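Local structure of agglutinin (Narcissus pseudonarcissus, 1NPL) at the interface of chains A and B and the interface of chains A and C. The protein binds mannose specifically, as a bulb agglutinin of the monocot lectin family, here in complex with mannose-alpha1,3-mannose. Numbering follows the deposited sequence. Chains: chain A/B/C, Protein (agglutinin).

Contact 1: the interface of chains A and B. Residues chain A 59-60, 77-80, 84, 98; chain B 101.
Strand 100-103 of chain B delivers B:Arg101 to two loops of chain A, around 59-60 and 77-80, to the starting end of strand 84-88 and to the last residue of strand 94-98. This is the beta-prism II fold of the monocot mannose lectins, whose dimers typically exchange C-terminal strands; A:Asp59 and A:Gly60 belong to one of the family's QxDxNxVxY sugar-binding motifs. B:Arg101 runs straight through CG to CD, then turns at chi3 (54°), which swings the guanidinium in between A:Tyr84 and A:Thr77. On the way, CG of B:Arg101 passes the carbonyl O of A:Gly98 at 4.0 Å. CD comes past the rim of the tyrosine ring, a little to the side of the glycine-covered face, and lies 3.4 Å from CE2 of A:Tyr84. Ring and guanidinium are turned 46° against each other, so they do not stack; CE2 instead meets the guanidinium at its edge. There NH1 of B:Arg101 gives a hydrogen bond to the phenol OH of A:Tyr84, 3.1 Å long. The oxygen lies almost in the guanidinium plane, though the bond is bent, 145° at the hydrogen. Further round the same edge, CA of A:Gly79 sits 3.7 Å from NH1 of B:Arg101. The phenol ring itself is held from within chain A: CA of A:Gly60 rides over the centre of one face, 3.3 Å above the plane, and the carbonyl oxygen of A:Glu80 lies at the edge. The carbonyl oxygen of A:Thr77 stands over the guanidinium face, not along its N-H groups; it is modelled so near that its position is doubtful, and it counts as no hydrogen bond. The A:Thr77 side chain faces both ways: CB lies 3.6 Å from NH2 of B:Arg101, while OG1 donates a 2.9 Å hydrogen bond to the carbonyl O of A:Gly60. That bond, tilted well out of the carbonyl plane, ties the 77-80 loop to the motif turn.

Contact 2: the interface of chains A and C. Residues chain A 22, 24, 34, 36-37; chain C 36-37.
A:Tyr34, at the end of strand 31-35, lays one face of its ring against C:Val36 and C:Asp37, in the turn that follows the same strand of chain C. It is the closing tyrosine of a QxDxNxVxY mannose-binding motif, so this interface of the four-chain assembly reaches a residue of a likely sugar site. From CB of A:Tyr34 the ring stands out from the strand. CG and the CD2-CE2 flank receive the valine: CG1 of C:Val36 comes 3.5 Å from CD2 of A:Tyr34 and sits over the face, 3.9 Å from the ring centroid, a CH-pi contact with the two side chains crossing at about a right angle. The CD1-CE1 flank takes the aspartate on that same face, CB of C:Asp37 being 3.6 Å from CE1 of A:Tyr34. Towards the tip, the aspartate's CG stands over the CE1-CZ bond region of the same ring face, the carboxylate turned 27° from the ring plane. The edge on the CD2-CE2 flank is backed in plane by CG2 of A:Ile24, a neighbour from strand 21-25. The other branch of that isoleucine, CG1, extends away from the backbone N (chi1 178°) and points CD1 of A:Ile24 tip to tip at CG2 of C:Val36, 4.1 Å away. A:Val22 closes this apolar pocket more distantly, its CG1 4.4 Å from CG1 of C:Val36. The backbone of C:Val36 and C:Asp37 has the shape of the central pair of a type II' turn, which puts the valine at the tip of the turn. Near the two-fold axis the turns meet their twins: CA of A:Asp37 lies 3.7 Å from CA of C:Asp37, and beside them CB of each aspartate faces the other's carbonyl. At the far end of the tyrosine, the phenol OH of A:Tyr34 stops 4.1 Å from OD2 of C:Asp37.

Contact 1: the interface of chains A and B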
loop_
_atom_site.group_PDB
_atom_site.type_symbol
_atom_site.label_atom_id
_atom_site.label_comp_id
_atom_site.label_asym_id
_atom_site.label_seq_id
_atom_site.Cartn_x
_atom_site.Cartn_y
_atom_site.Cartn_z
ATOM N N ASP A 59 -26.953 -5.992 -3.919
ATOM C CA ASP A 59 -27.913 -5.234 -4.756
ATOM C C ASP A 59 -27.321 -3.885 -5.101
ATOM O O ASP A 59 -27.967 -3.076 -5.791
ATOM C CB ASP A 59 -29.305 -5.096 -4.157
ATOM C CG ASP A 59 -29.438 -4.367 -2.833
ATOM O OD1 ASP A 59 -28.411 -3.972 -2.252
ATOM O OD2 ASP A 59 -30.573 -4.208 -2.283
ATOM N N GLY A 60 -26.130 -3.553 -4.605
ATOM C CA GLY A 60 -25.512 -2.282 -4.968
ATOM C C GLY A 60 -25.714 -1.156 -3.960
ATOM O O GLY A 60 -25.165 -0.063 -4.134
ATOM N N THR A 77 -28.981 3.183 -3.481
ATOM C CA THR A 77 -28.558 2.796 -4.850
ATOM C C THR A 77 -28.860 1.320 -5.062
ATOM O O THR A 77 -28.167 0.594 -5.774
ATOM C CB THR A 77 -27.069 3.106 -5.057
ATOM O OG1 THR A 77 -26.312 2.586 -3.929
ATOM C CG2 THR A 77 -26.926 4.608 -5.073
ATOM N N GLY A 78 -29.832 0.852 -4.285
ATOM C CA GLY A 78 -30.187 -0.578 -4.301
ATOM C C GLY A 78 -30.843 -0.823 -5.656
ATOM O O GLY A 78 -31.702 -0.057 -6.090
ATOM N N GLY A 79 -30.354 -1.827 -6.373
ATOM C CA GLY A 79 -30.797 -1.993 -7.752
ATOM C C GLY A 79 -30.469 -3.404 -8.219
ATOM O O GLY A 79 -30.759 -4.370 -7.503
ATOM N N GLU A 80 -29.863 -3.544 -9.406
ATOM C CA GLU A 80 -29.682 -4.926 -9.831
ATOM C C GLU A 80 -28.576 -5.680 -9.087
ATOM O O GLU A 80 -27.532 -5.179 -8.712
ATOM C CB GLU A 80 -29.529 -5.154 -11.325
ATOM C CG GLU A 80 -29.967 -6.574 -11.688
ATOM C CD GLU A 80 -31.226 -7.071 -11.009
ATOM O OE1 GLU A 80 -32.283 -6.398 -11.052
ATOM O OE2 GLU A 80 -31.162 -8.163 -10.390
ATOM N N TYR A 84 -20.312 -5.355 -6.933
ATOM C CA TYR A 84 -19.994 -3.916 -6.903
ATOM C C TYR A 84 -18.714 -3.712 -6.086
ATOM O O TYR A 84 -18.351 -4.617 -5.308
ATOM C CB TYR A 84 -21.164 -3.105 -6.275
ATOM C CG TYR A 84 -22.510 -3.180 -6.971
ATOM C CD1 TYR A 84 -23.334 -4.293 -6.819
ATOM C CD2 TYR A 84 -22.939 -2.168 -7.813
ATOM C CE1 TYR A 84 -24.561 -4.397 -7.470
ATOM C CE2 TYR A 84 -24.180 -2.221 -8.463
ATOM C CZ TYR A 84 -24.979 -3.335 -8.268
ATOM O OH TYR A 84 -26.228 -3.389 -8.863
ATOM N N GLY A 98 -20.487 -0.225 -10.289
ATOM C CA GLY A 98 -20.883 -1.630 -10.697
ATOM C C GLY A 98 -22.061 -1.542 -11.705
ATOM O O GLY A 98 -22.467 -0.415 -11.946
ATOM N N ARG B 101 -22.387 4.808 -9.528
ATOM C CA ARG B 101 -23.745 4.917 -9.055
ATOM C C ARG B 101 -23.969 5.951 -7.972
ATOM O O ARG B 101 -25.097 6.375 -7.829
ATOM C CB ARG B 101 -24.250 3.561 -8.501
ATOM C CG ARG B 101 -23.950 2.368 -9.415
ATOM C CD ARG B 101 -24.573 1.107 -8.807
ATOM N NE ARG B 101 -25.976 1.288 -8.545
ATOM C CZ ARG B 101 -27.115 0.694 -8.320
ATOM N NH1 ARG B 101 -27.397 -0.598 -8.259
ATOM N NH2 ARG B 101 -28.165 1.529 -8.130
#

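Contact 2: the interface of chains A and C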
loop_
_atom_site.group_PDB
_atom_site.type_symbol
_atom_site.label_atom_id
_atom_site.label_comp_id
_atom_site.label_asym_id
_atom_site.label_seq_id
_atom_site.Cartn_x
_atom_site.Cartn_y
_atom_site.Cartn_z
ATOM N N VAL A 22 -9.067 8.577 5.479
ATOM C CA VAL A 22 -9.576 7.475 6.236
ATOM C C VAL A 22 -11.121 7.477 6.245
ATOM O O VAL A 22 -11.638 8.557 6.490
ATOM C CB VAL A 22 -8.996 7.488 7.658
ATOM C CG1 VAL A 22 -9.671 6.340 8.424
ATOM C CG2 VAL A 22 -7.466 7.249 7.638
ATOM N N ILE A 24 -14.182 5.600 8.055
ATOM C CA ILE A 24 -14.295 4.665 9.163
ATOM C C ILE A 24 -15.712 4.540 9.696
ATOM O O ILE A 24 -16.388 5.542 9.885
ATOM C CB ILE A 24 -13.293 5.059 10.291
ATOM C CG1 ILE A 24 -13.355 4.167 11.522
ATOM C CG2 ILE A 24 -13.508 6.508 10.686
ATOM C CD1 ILE A 24 -12.192 4.398 12.523
ATOM N N TYR A 34 -12.383 11.311 6.958
ATOM C CA TYR A 34 -11.402 12.233 7.522
ATOM C C TYR A 34 -10.339 12.535 6.497
ATOM O O TYR A 34 -9.826 11.604 5.830
ATOM C CB TYR A 34 -10.759 11.560 8.786
ATOM C CG TYR A 34 -11.696 11.474 9.978
ATOM C CD1 TYR A 34 -11.882 12.615 10.793
ATOM C CD2 TYR A 34 -12.390 10.335 10.311
ATOM C CE1 TYR A 34 -12.737 12.562 11.890
ATOM C CE2 TYR A 34 -13.232 10.255 11.404
ATOM C CZ TYR A 34 -13.390 11.397 12.197
ATOM O OH TYR A 34 -14.252 11.305 13.274
ATOM N N VAL A 36 -6.851 13.577 7.341
ATOM C CA VAL A 36 -6.012 13.677 8.548
ATOM C C VAL A 36 -6.950 13.846 9.726
ATOM O O VAL A 36 -7.791 12.952 9.801
ATOM C CB VAL A 36 -4.900 14.715 8.625
ATOM C CG1 VAL A 36 -3.970 14.413 9.822
ATOM C CG2 VAL A 36 -4.051 14.797 7.355
ATOM N N ASP A 37 -6.979 14.929 10.497
ATOM C CA ASP A 37 -7.940 14.971 11.619
ATOM C C ASP A 37 -9.209 15.760 11.336
ATOM O O ASP A 37 -10.067 16.026 12.186
ATOM C CB ASP A 37 -7.129 15.594 12.799
ATOM C CG ASP A 37 -6.750 17.030 12.438
ATOM O OD1 ASP A 37 -6.270 17.424 11.352
ATOM O OD2 ASP A 37 -6.961 17.900 13.277
ATOM N N VAL C 36 -6.222 8.282 13.336
ATOM C CA VAL C 36 -7.454 8.838 12.751
ATOM C C VAL C 36 -7.495 10.307 13.123
ATOM O O VAL C 36 -6.484 10.917 12.779
ATOM C CB VAL C 36 -8.802 8.196 13.049
ATOM C CG1 VAL C 36 -9.878 8.742 12.082
ATOM C CG2 VAL C 36 -8.787 6.669 12.952
ATOM N N ASP C 37 -8.437 10.849 13.888
ATOM C CA ASP C 37 -8.368 12.296 14.175
ATOM C C ASP C 37 -7.779 12.644 15.534
ATOM O O ASP C 37 -7.761 13.784 16.014
ATOM C CB ASP C 37 -9.845 12.787 14.049
ATOM C CG ASP C 37 -10.684 12.122 15.139
ATOM O OD1 ASP C 37 -10.676 10.911 15.452
ATOM O OD2 ASP C 37 -11.424 12.841 15.803
#

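About 27 Å separates the C-alpha centres of contact 1 and contact 2, and they share no residue or strand of chain A. Contact 1 uses its 59-60 and 77-80 loops with strands 84-88 and 94-98; contact 2 uses strands 21-25 and 31-35 and the turn after the second. Chain A thus meets two different partners through separate surfaces, each interface with its own two-fold axis, which is consistent with the four copies of the deposited assembly being joined through both. Contact 2 packs on the closing tyrosine of one mannose-binding motif, while contact 1 only runs alongside another, so the assembly surfaces may lie near sugar sites.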